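Local atomic coordinates of retinol dehydratase (Spodoptera frugiperda, PDB entry 1FMJ), a protein that dehydrates retinol, binds retinol and adenosine-3',5'-diphosphate, and belongs to the cytosolic-type sulfotransferase family, probably sharing its sulfotransferase chemistry. Residues Y11-L16 with Y35-P40; D52-I56 with R144-S148; F210-W214 with Y322-M327. All blocks are in the same frame, centred on the assembly; numbering follows the deposited sequence.

Contact 1 (Y11-L16 with Y35-P40); sequences YEFREL and YVKLGP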
loop_
_atom_site.group_PDB
_atom_site.type_symbol
_atom_site.label_atom_id
_atom_site.label_comp_id
_atom_site.label_asym_id
_atom_site.label_seq_id
_atom_site.Cartn_x
_atom_site.Cartn_y
_atom_site.Cartn_z
ATOM N N TYR A 11 -9.767 2.856 -20.158
ATOM C CA TYR A 11 -9.442 4.107 -19.493
ATOM C C TYR A 11 -8.474 5.032 -20.210
ATOM O O TYR A 11 -7.505 4.593 -20.824
ATOM C CB TYR A 11 -8.885 3.812 -18.101
ATOM C CG TYR A 11 -9.819 3.008 -17.237
ATOM C CD1 TYR A 11 -9.414 1.798 -16.683
ATOM C CD2 TYR A 11 -11.104 3.466 -16.956
ATOM C CE1 TYR A 11 -10.263 1.062 -15.865
ATOM C CE2 TYR A 11 -11.965 2.734 -16.136
ATOM C CZ TYR A 11 -11.532 1.536 -15.594
ATOM O OH TYR A 11 -12.355 0.831 -14.753
ATOM N N GLU A 12 -8.755 6.324 -20.124
ATOM C CA GLU A 12 -7.890 7.332 -20.709
ATOM C C GLU A 12 -7.289 8.048 -19.510
ATOM O O GLU A 12 -7.848 8.001 -18.415
ATOM C CB GLU A 12 -8.689 8.330 -21.544
ATOM C CG GLU A 12 -9.471 7.728 -22.689
ATOM C CD GLU A 12 -10.043 8.794 -23.602
ATOM O OE1 GLU A 12 -10.473 9.846 -23.081
ATOM O OE2 GLU A 12 -10.072 8.579 -24.833
ATOM N N PHE A 13 -6.153 8.701 -19.710
ATOM C CA PHE A 13 -5.510 9.421 -18.627
ATOM C C PHE A 13 -5.327 10.866 -19.053
ATOM O O PHE A 13 -5.368 11.188 -20.242
ATOM C CB PHE A 13 -4.148 8.791 -18.304
ATOM C CG PHE A 13 -3.113 8.997 -19.375
ATOM C CD1 PHE A 13 -2.317 10.142 -19.382
ATOM C CD2 PHE A 13 -2.941 8.052 -20.384
ATOM C CE1 PHE A 13 -1.356 10.340 -20.379
ATOM C CE2 PHE A 13 -1.986 8.243 -21.383
ATOM C CZ PHE A 13 -1.192 9.388 -21.380
ATOM N N ARG A 14 -5.141 11.742 -18.081
ATOM C CA ARG A 14 -4.941 13.146 -18.398
ATOM C C ARG A 14 -3.879 13.698 -17.483
ATOM O O ARG A 14 -3.690 13.215 -16.361
ATOM C CB ARG A 14 -6.228 13.951 -18.207
ATOM C CG ARG A 14 -6.604 14.198 -16.751
ATOM C CD ARG A 14 -7.827 15.092 -16.662
ATOM N NE ARG A 14 -8.265 15.335 -15.289
ATOM C CZ ARG A 14 -7.567 16.014 -14.380
ATOM N NH1 ARG A 14 -6.385 16.524 -14.694
ATOM N NH2 ARG A 14 -8.057 16.186 -13.156
ATOM N N GLU A 15 -3.181 14.709 -17.978
ATOM C CA GLU A 15 -2.144 15.364 -17.209
ATOM C C GLU A 15 -2.889 16.159 -16.153
ATOM O O GLU A 15 -4.102 16.351 -16.257
ATOM C CB GLU A 15 -1.352 16.314 -18.105
ATOM C CG GLU A 15 -0.678 15.652 -19.302
ATOM C CD GLU A 15 0.477 14.760 -18.901
ATOM O OE1 GLU A 15 1.248 15.167 -18.005
ATOM O OE2 GLU A 15 0.624 13.661 -19.489
ATOM N N LEU A 16 -2.170 16.604 -15.131
ATOM C CA LEU A 16 -2.774 17.402 -14.076
ATOM C C LEU A 16 -2.947 18.814 -14.641
ATOM O O LEU A 16 -2.100 19.286 -15.397
ATOM C CB LEU A 16 -1.848 17.422 -12.856
ATOM C CG LEU A 16 -1.767 16.098 -12.087
ATOM C CD1 LEU A 16 -0.487 16.003 -11.259
ATOM C CD2 LEU A 16 -2.997 15.989 -11.203
ATOM N N TYR A 35 3.026 12.298 -12.076
ATOM C CA TYR A 35 1.720 11.631 -12.097
ATOM C C TYR A 35 0.849 11.994 -13.309
ATOM O O TYR A 35 1.184 12.870 -14.110
ATOM C CB TYR A 35 0.894 12.000 -10.860
ATOM C CG TYR A 35 1.468 11.653 -9.504
ATOM C CD1 TYR A 35 2.199 12.590 -8.777
ATOM C CD2 TYR A 35 1.187 10.428 -8.902
ATOM C CE1 TYR A 35 2.623 12.324 -7.485
ATOM C CE2 TYR A 35 1.611 10.150 -7.603
ATOM C CZ TYR A 35 2.323 11.105 -6.903
ATOM O OH TYR A 35 2.716 10.859 -5.614
ATOM N N VAL A 36 -0.281 11.295 -13.404
ATOM C CA VAL A 36 -1.312 11.511 -14.412
ATOM C C VAL A 36 -2.569 10.914 -13.795
ATOM O O VAL A 36 -2.491 9.945 -13.033
ATOM C CB VAL A 36 -1.041 10.791 -15.759
ATOM C CG1 VAL A 36 0.235 11.321 -16.397
ATOM C CG2 VAL A 36 -0.982 9.286 -15.550
ATOM N N LYS A 37 -3.715 11.515 -14.092
ATOM C CA LYS A 37 -4.998 11.042 -13.585
ATOM C C LYS A 37 -5.405 9.854 -14.457
ATOM O O LYS A 37 -5.220 9.890 -15.674
ATOM C CB LYS A 37 -6.046 12.149 -13.707
ATOM C CG LYS A 37 -6.687 12.602 -12.394
ATOM C CD LYS A 37 -5.731 13.394 -11.528
ATOM C CE LYS A 37 -6.468 14.103 -10.389
ATOM N NZ LYS A 37 -7.109 13.163 -9.415
ATOM N N LEU A 38 -5.962 8.812 -13.853
ATOM C CA LEU A 38 -6.348 7.636 -14.629
ATOM C C LEU A 38 -7.793 7.213 -14.437
ATOM O O LEU A 38 -8.246 7.026 -13.315
ATOM C CB LEU A 38 -5.428 6.455 -14.290
ATOM C CG LEU A 38 -5.675 5.168 -15.085
ATOM C CD1 LEU A 38 -5.635 5.504 -16.577
ATOM C CD2 LEU A 38 -4.631 4.111 -14.740
ATOM N N GLY A 39 -8.515 7.056 -15.543
ATOM C CA GLY A 39 -9.908 6.644 -15.465
ATOM C C GLY A 39 -10.875 7.760 -15.100
ATOM O O GLY A 39 -10.455 8.856 -14.735
ATOM N N PRO A 40 -12.188 7.505 -15.187
ATOM C CA PRO A 40 -13.208 8.507 -14.860
ATOM C C PRO A 40 -13.118 9.017 -13.424
ATOM O O PRO A 40 -13.612 10.100 -13.115
ATOM C CB PRO A 40 -14.518 7.772 -15.140
ATOM C CG PRO A 40 -14.158 6.332 -14.854
ATOM C CD PRO A 40 -12.812 6.212 -15.521
HETATM O O HOH W 1 0.484 15.518 -14.985
#
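Segment 11-16 pairs antiparallel with strand 35-38 at one edge of a three-stranded sheet. R14 and K37 form a hydrogen-bonded pair: R14 N donates to K37 O at 3.0 Å, and K37 N donates to R14 O at 2.8 Å. F13 and L38 make the adjoining non-hydrogen-bonded pair. G39 N to E12 O, at 3.1 Å, adds a third main-chain bond.

The side chains sort by face. F13 (chi1 p) shares a face with L38 and sets CD1 3.9 Å from V36 CB. L38, with chi1 t, brings CD1 to 4.0 Å from both Y11 CB and F13 CB. On the other face R14, also p, is extended to its guanidinium, where NH1 bonds E15 O at 2.8 Å and K37 CG lies over one face. R14 also forms a salt bridge with E20. K37 has an off-well chi1 near -120°, and its NZ turns away to G42 O. Y11 (m) rests CD2 3.5 Å from P40 CD and 3.7 Å from G39 CA. G39 has positive phi, which favours glycine. L16 CD2 reaches K37 CD at 3.8 Å.

One water joins E15 OE1, L16 N and Y35 O, while E15 OE2 bridges to R47. Main-chain bonds therefore fix the register and apolar contacts line the F13-L38 face. The salt bridges R14-E20 and E15-R47, and the bond from K37 NZ to G42 O, tie the pair to its surroundings.

Contact 2 (D52-I56 with R144-S148); sequences DAANI and RPGSS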
loop_
_atom_site.group_PDB
_atom_site.type_symbol
_atom_site.label_atom_id
_atom_site.label_comp_id
_atom_site.label_asym_id
_atom_site.label_seq_id
_atom_site.Cartn_x
_atom_site.Cartn_y
_atom_site.Cartn_z
ATOM N N ASP A 52 2.119 -0.489 -18.314
ATOM C CA ASP A 52 1.678 -1.823 -17.902
ATOM C C ASP A 52 0.210 -1.877 -17.462
ATOM O O ASP A 52 -0.273 -2.924 -17.023
ATOM C CB ASP A 52 2.597 -2.308 -16.772
ATOM C CG ASP A 52 2.486 -3.803 -16.506
ATOM O OD1 ASP A 52 2.443 -4.584 -17.472
ATOM O OD2 ASP A 52 2.470 -4.203 -15.324
ATOM N N ALA A 53 -0.506 -0.764 -17.593
ATOM C CA ALA A 53 -1.912 -0.706 -17.170
ATOM C C ALA A 53 -2.832 -1.722 -17.854
ATOM O O ALA A 53 -3.615 -2.402 -17.193
ATOM C CB ALA A 53 -2.459 0.706 -17.366
ATOM N N ALA A 54 -2.740 -1.822 -19.176
ATOM C CA ALA A 54 -3.570 -2.765 -19.927
ATOM C C ALA A 54 -3.238 -4.215 -19.558
ATOM O O ALA A 54 -4.137 -5.042 -19.375
ATOM C CB ALA A 54 -3.373 -2.548 -21.409
ATOM N N ASN A 55 -1.946 -4.515 -19.450
ATOM C CA ASN A 55 -1.501 -5.857 -19.089
ATOM C C ASN A 55 -2.041 -6.259 -17.724
ATOM O O ASN A 55 -2.471 -7.396 -17.525
ATOM C CB ASN A 55 0.025 -5.923 -19.056
ATOM C CG ASN A 55 0.634 -6.016 -20.436
ATOM O OD1 ASN A 55 1.849 -6.011 -20.581
ATOM N ND2 ASN A 55 -0.208 -6.103 -21.455
ATOM N N ILE A 56 -2.020 -5.321 -16.783
ATOM C CA ILE A 56 -2.515 -5.600 -15.442
ATOM C C ILE A 56 -4.032 -5.761 -15.457
ATOM O O ILE A 56 -4.595 -6.504 -14.665
ATOM C CB ILE A 56 -2.097 -4.483 -14.462
ATOM C CG1 ILE A 56 -0.593 -4.591 -14.183
ATOM C CG2 ILE A 56 -2.881 -4.597 -13.165
ATOM C CD1 ILE A 56 0.010 -3.366 -13.509
ATOM N N ARG A 144 10.940 -3.569 -13.964
ATOM C CA ARG A 144 10.132 -4.664 -14.480
ATOM C C ARG A 144 8.645 -4.479 -14.173
ATOM O O ARG A 144 8.250 -4.379 -13.012
ATOM C CB ARG A 144 10.611 -5.970 -13.867
ATOM C CG ARG A 144 12.100 -6.191 -14.020
ATOM C CD ARG A 144 12.553 -7.332 -13.142
ATOM N NE ARG A 144 11.890 -8.579 -13.498
ATOM C CZ ARG A 144 11.931 -9.677 -12.752
ATOM N NH1 ARG A 144 12.604 -9.672 -11.607
ATOM N NH2 ARG A 144 11.304 -10.780 -13.151
ATOM N N PRO A 145 7.799 -4.429 -15.211
ATOM C CA PRO A 145 6.362 -4.259 -14.973
ATOM C C PRO A 145 5.842 -5.311 -13.987
ATOM O O PRO A 145 6.322 -6.447 -13.962
ATOM C CB PRO A 145 5.764 -4.423 -16.364
ATOM C CG PRO A 145 6.852 -3.841 -17.249
ATOM C CD PRO A 145 8.102 -4.445 -16.652
ATOM N N GLY A 146 4.867 -4.925 -13.171
ATOM C CA GLY A 146 4.316 -5.850 -12.197
ATOM C C GLY A 146 3.743 -7.114 -12.812
ATOM O O GLY A 146 3.919 -8.212 -12.271
ATOM N N SER A 147 3.064 -6.966 -13.948
ATOM C CA SER A 147 2.456 -8.107 -14.612
ATOM C C SER A 147 3.476 -9.162 -15.025
ATOM O O SER A 147 3.205 -10.358 -14.931
ATOM C CB SER A 147 1.658 -7.648 -15.836
ATOM O OG SER A 147 2.497 -7.034 -16.791
ATOM N N SER A 148 4.648 -8.736 -15.482
ATOM C CA SER A 148 5.657 -9.707 -15.885
ATOM C C SER A 148 6.181 -10.472 -14.677
ATOM O O SER A 148 6.550 -11.639 -14.790
ATOM C CB SER A 148 6.809 -9.026 -16.635
ATOM O OG SER A 148 7.464 -8.055 -15.840
#
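D52 starts the first segment and has the largest share of the contact on that side, matched by S147 on the other. It sits at the N-cap position of helix 53-57, yet its carboxylate does not cap that helix. With chi1 t it points across to the start of helix 146-152 instead. OD1 of D52 accepts from S147 OG at 2.5 Å, a very short bond. OD2 of D52 accepts from S147 N at 3.1 Å, with a nearly straight angle of 171°. One carboxylate thus takes both the hydroxyl and the amide of a single serine. G146 N is also close, 3.3 Å from D52 OD2, but the angle is too poor for a bond. P145, the N-cap residue of the second helix, packs its CB 3.3 Å from D52 CG.

A53 and A54 follow and face elsewhere, where both touch F9. N55 comes back to the interface: its CB lies 3.5 Å from S147 OG. I56 closes the segment. I56 N donates a helical bond to D52 O at 3.0 Å, and I56 CG1 lies 4.1 Å from S147 CB. On the second segment S148 OG bonds P145 O at 2.7 Å.

The contact joins the N-terminal ends of two short helices. A negative carboxylate meets a first-turn amide, where the helix dipole is favourable to it. The side chain of D52 thus binds the neighbouring helix start, while its main-chain O takes part in its own helix.

Contact 3 (F210-W214 with Y322-M327); sequences FKDFW and YFDEEM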
loop_
_atom_site.group_PDB
_atom_site.type_symbol
_atom_site.label_atom_id
_atom_site.label_comp_id
_atom_site.label_asym_id
_atom_site.label_seq_id
_atom_site.Cartn_x
_atom_site.Cartn_y
_atom_site.Cartn_z
ATOM N N PHE A 210 3.201 18.498 7.091
ATOM C CA PHE A 210 2.051 17.612 7.025
ATOM C C PHE A 210 0.784 18.259 6.485
ATOM O O PHE A 210 0.026 17.620 5.763
ATOM C CB PHE A 210 1.746 16.998 8.390
ATOM C CG PHE A 210 0.574 16.068 8.361
ATOM C CD1 PHE A 210 0.625 14.896 7.609
ATOM C CD2 PHE A 210 -0.604 16.393 9.015
ATOM C CE1 PHE A 210 -0.487 14.068 7.504
ATOM C CE2 PHE A 210 -1.718 15.571 8.914
ATOM C CZ PHE A 210 -1.660 14.410 8.158
ATOM N N LYS A 211 0.537 19.517 6.835
ATOM C CA LYS A 211 -0.665 20.172 6.347
ATOM C C LYS A 211 -0.656 20.263 4.829
ATOM O O LYS A 211 -1.705 20.123 4.205
ATOM C CB LYS A 211 -0.823 21.563 6.951
ATOM C CG LYS A 211 -2.122 22.230 6.543
ATOM C CD LYS A 211 -2.311 23.571 7.226
ATOM C CE LYS A 211 -3.649 24.188 6.859
ATOM N NZ LYS A 211 -3.750 25.594 7.349
ATOM N N ASP A 212 0.514 20.501 4.232
ATOM C CA ASP A 212 0.598 20.566 2.774
ATOM C C ASP A 212 0.333 19.162 2.239
ATOM O O ASP A 212 -0.248 18.983 1.171
ATOM C CB ASP A 212 1.985 20.993 2.294
ATOM C CG ASP A 212 2.357 22.386 2.726
ATOM O OD1 ASP A 212 1.463 23.252 2.773
ATOM O OD2 ASP A 212 3.556 22.610 2.999
ATOM N N PHE A 213 0.782 18.165 2.987
ATOM C CA PHE A 213 0.583 16.786 2.574
ATOM C C PHE A 213 -0.909 16.468 2.663
ATOM O O PHE A 213 -1.464 15.807 1.784
ATOM C CB PHE A 213 1.382 15.832 3.465
ATOM C CG PHE A 213 1.328 14.400 3.009
ATOM C CD1 PHE A 213 2.144 13.956 1.970
ATOM C CD2 PHE A 213 0.420 13.511 3.571
ATOM C CE1 PHE A 213 2.051 12.644 1.497
ATOM C CE2 PHE A 213 0.322 12.194 3.102
ATOM C CZ PHE A 213 1.139 11.765 2.064
ATOM N N TRP A 214 -1.553 16.954 3.725
ATOM C CA TRP A 214 -2.983 16.731 3.935
ATOM C C TRP A 214 -3.847 17.378 2.860
ATOM O O TRP A 214 -4.851 16.803 2.438
ATOM C CB TRP A 214 -3.409 17.249 5.306
ATOM C CG TRP A 214 -4.903 17.405 5.450
ATOM C CD1 TRP A 214 -5.605 18.576 5.492
ATOM C CD2 TRP A 214 -5.869 16.355 5.570
ATOM N NE1 TRP A 214 -6.947 18.322 5.635
ATOM C CE2 TRP A 214 -7.137 16.966 5.687
ATOM C CE3 TRP A 214 -5.785 14.953 5.592
ATOM C CZ2 TRP A 214 -8.317 16.225 5.825
ATOM C CZ3 TRP A 214 -6.955 14.218 5.727
ATOM C CH2 TRP A 214 -8.206 14.856 5.842
ATOM N N TYR A 322 -1.633 15.680 14.898
ATOM C CA TYR A 322 -1.188 16.306 13.655
ATOM C C TYR A 322 -2.165 17.278 13.003
ATOM O O TYR A 322 -1.774 18.063 12.144
ATOM C CB TYR A 322 -0.840 15.234 12.620
ATOM C CG TYR A 322 0.370 14.396 12.938
ATOM C CD1 TYR A 322 0.313 13.386 13.891
ATOM C CD2 TYR A 322 1.570 14.597 12.257
ATOM C CE1 TYR A 322 1.422 12.586 14.155
ATOM C CE2 TYR A 322 2.682 13.812 12.515
ATOM C CZ TYR A 322 2.607 12.805 13.462
ATOM O OH TYR A 322 3.710 12.015 13.709
ATOM N N PHE A 323 -3.434 17.212 13.386
ATOM C CA PHE A 323 -4.451 18.093 12.820
ATOM C C PHE A 323 -4.836 19.206 13.789
ATOM O O PHE A 323 -5.180 18.939 14.946
ATOM C CB PHE A 323 -5.715 17.302 12.485
ATOM C CG PHE A 323 -5.547 16.316 11.371
ATOM C CD1 PHE A 323 -4.617 15.288 11.463
ATOM C CD2 PHE A 323 -6.349 16.398 10.236
ATOM C CE1 PHE A 323 -4.487 14.348 10.441
ATOM C CE2 PHE A 323 -6.228 15.468 9.210
ATOM C CZ PHE A 323 -5.293 14.438 9.313
ATOM N N ASP A 324 -4.792 20.450 13.327
ATOM C CA ASP A 324 -5.181 21.552 14.188
ATOM C C ASP A 324 -6.696 21.673 14.125
ATOM O O ASP A 324 -7.355 20.871 13.458
ATOM C CB ASP A 324 -4.498 22.859 13.760
ATOM C CG ASP A 324 -4.779 23.239 12.320
ATOM O OD1 ASP A 324 -4.011 24.061 11.791
ATOM O OD2 ASP A 324 -5.753 22.741 11.724
ATOM N N GLU A 325 -7.254 22.656 14.823
ATOM C CA GLU A 325 -8.697 22.827 14.822
ATOM C C GLU A 325 -9.272 22.863 13.403
ATOM O O GLU A 325 -10.183 22.095 13.079
ATOM C CB GLU A 325 -9.091 24.094 15.604
ATOM C CG GLU A 325 -7.951 25.060 15.973
ATOM C CD GLU A 325 -6.882 24.466 16.910
ATOM O OE1 GLU A 325 -7.222 23.865 17.962
ATOM O OE2 GLU A 325 -5.690 24.623 16.596
ATOM N N GLU A 326 -8.732 23.735 12.557
ATOM C CA GLU A 326 -9.191 23.865 11.175
ATOM C C GLU A 326 -9.113 22.556 10.396
ATOM O O GLU A 326 -10.094 22.123 9.794
ATOM C CB GLU A 326 -8.368 24.920 10.437
ATOM C CG GLU A 326 -8.608 24.922 8.935
ATOM C CD GLU A 326 -7.540 25.686 8.168
ATOM O OE1 GLU A 326 -7.449 26.925 8.347
ATOM O OE2 GLU A 326 -6.792 25.043 7.391
ATOM N N MET A 327 -7.936 21.939 10.388
ATOM C CA MET A 327 -7.736 20.679 9.683
ATOM C C MET A 327 -8.729 19.631 10.162
ATOM O O MET A 327 -9.302 18.895 9.360
ATOM C CB MET A 327 -6.309 20.170 9.904
ATOM C CG MET A 327 -5.265 20.933 9.127
ATOM S SD MET A 327 -3.594 20.640 9.741
ATOM C CE MET A 327 -3.204 19.056 9.031
#
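The first turn of helix 210-218 offers three bumps, F210, K211 and W214, to the start of helix 325-338. Y322 meets the face of F210, and F323 meets its edge. The edge of Y322 points at the F210 face, with ring centroids 5.6 Å apart and planes at 71°. The edge of F210 in turn meets the face of F323 in an offset T-shaped pair, with centroids at 5.3 Å. F323 then drives its own edge onto the face of the six-membered ring of W214, centroids 4.9 Å apart. The four rings interlock as an aromatic cluster.

M327 fills the hollow that remains between F210, K211 and W214. Its CE lies 3.7 Å from F210 CD2, 3.9 Å from K211 CA and 4.1 Å from W214 CB. D324 caps the second helix, with OD2 accepting from M327 N at 2.7 Å. K211 stretches out, all chi angles t, past M327 to a salt bridge from NZ to E326 OE2 at 3.1 Å. Helix 187-200 adds V192 against F210 and Y322, and Y322 OH bonds H196.

The chemistry is an aromatic and methionine cluster, largely buried and closed on one flank by an ion pair, which joins the C-terminal helix to helix 210-218.

Along the chain the three contacts run in series, contact 1 first and contact 3 last. Contact 1 completes the small antiparallel sheet 13-14, 35-38, 43-46. Contact 2 joins N-terminal helix 53-57 to helix 146-152; its centre lies about 17 Å from that of contact 1. Their nearest atoms are about 5 Å apart without touching, and F9 meets both Y11 and the first helix of contact 2. Contact 3 joins helices 210-218 and 325-338. Its centre is about 27 Å from that of contact 1, with nearest atoms about 7 Å apart and no touch. It is about 36 Å from the centre of contact 2, on the opposite side of the chain's centre. All three lie away from the annotated sites.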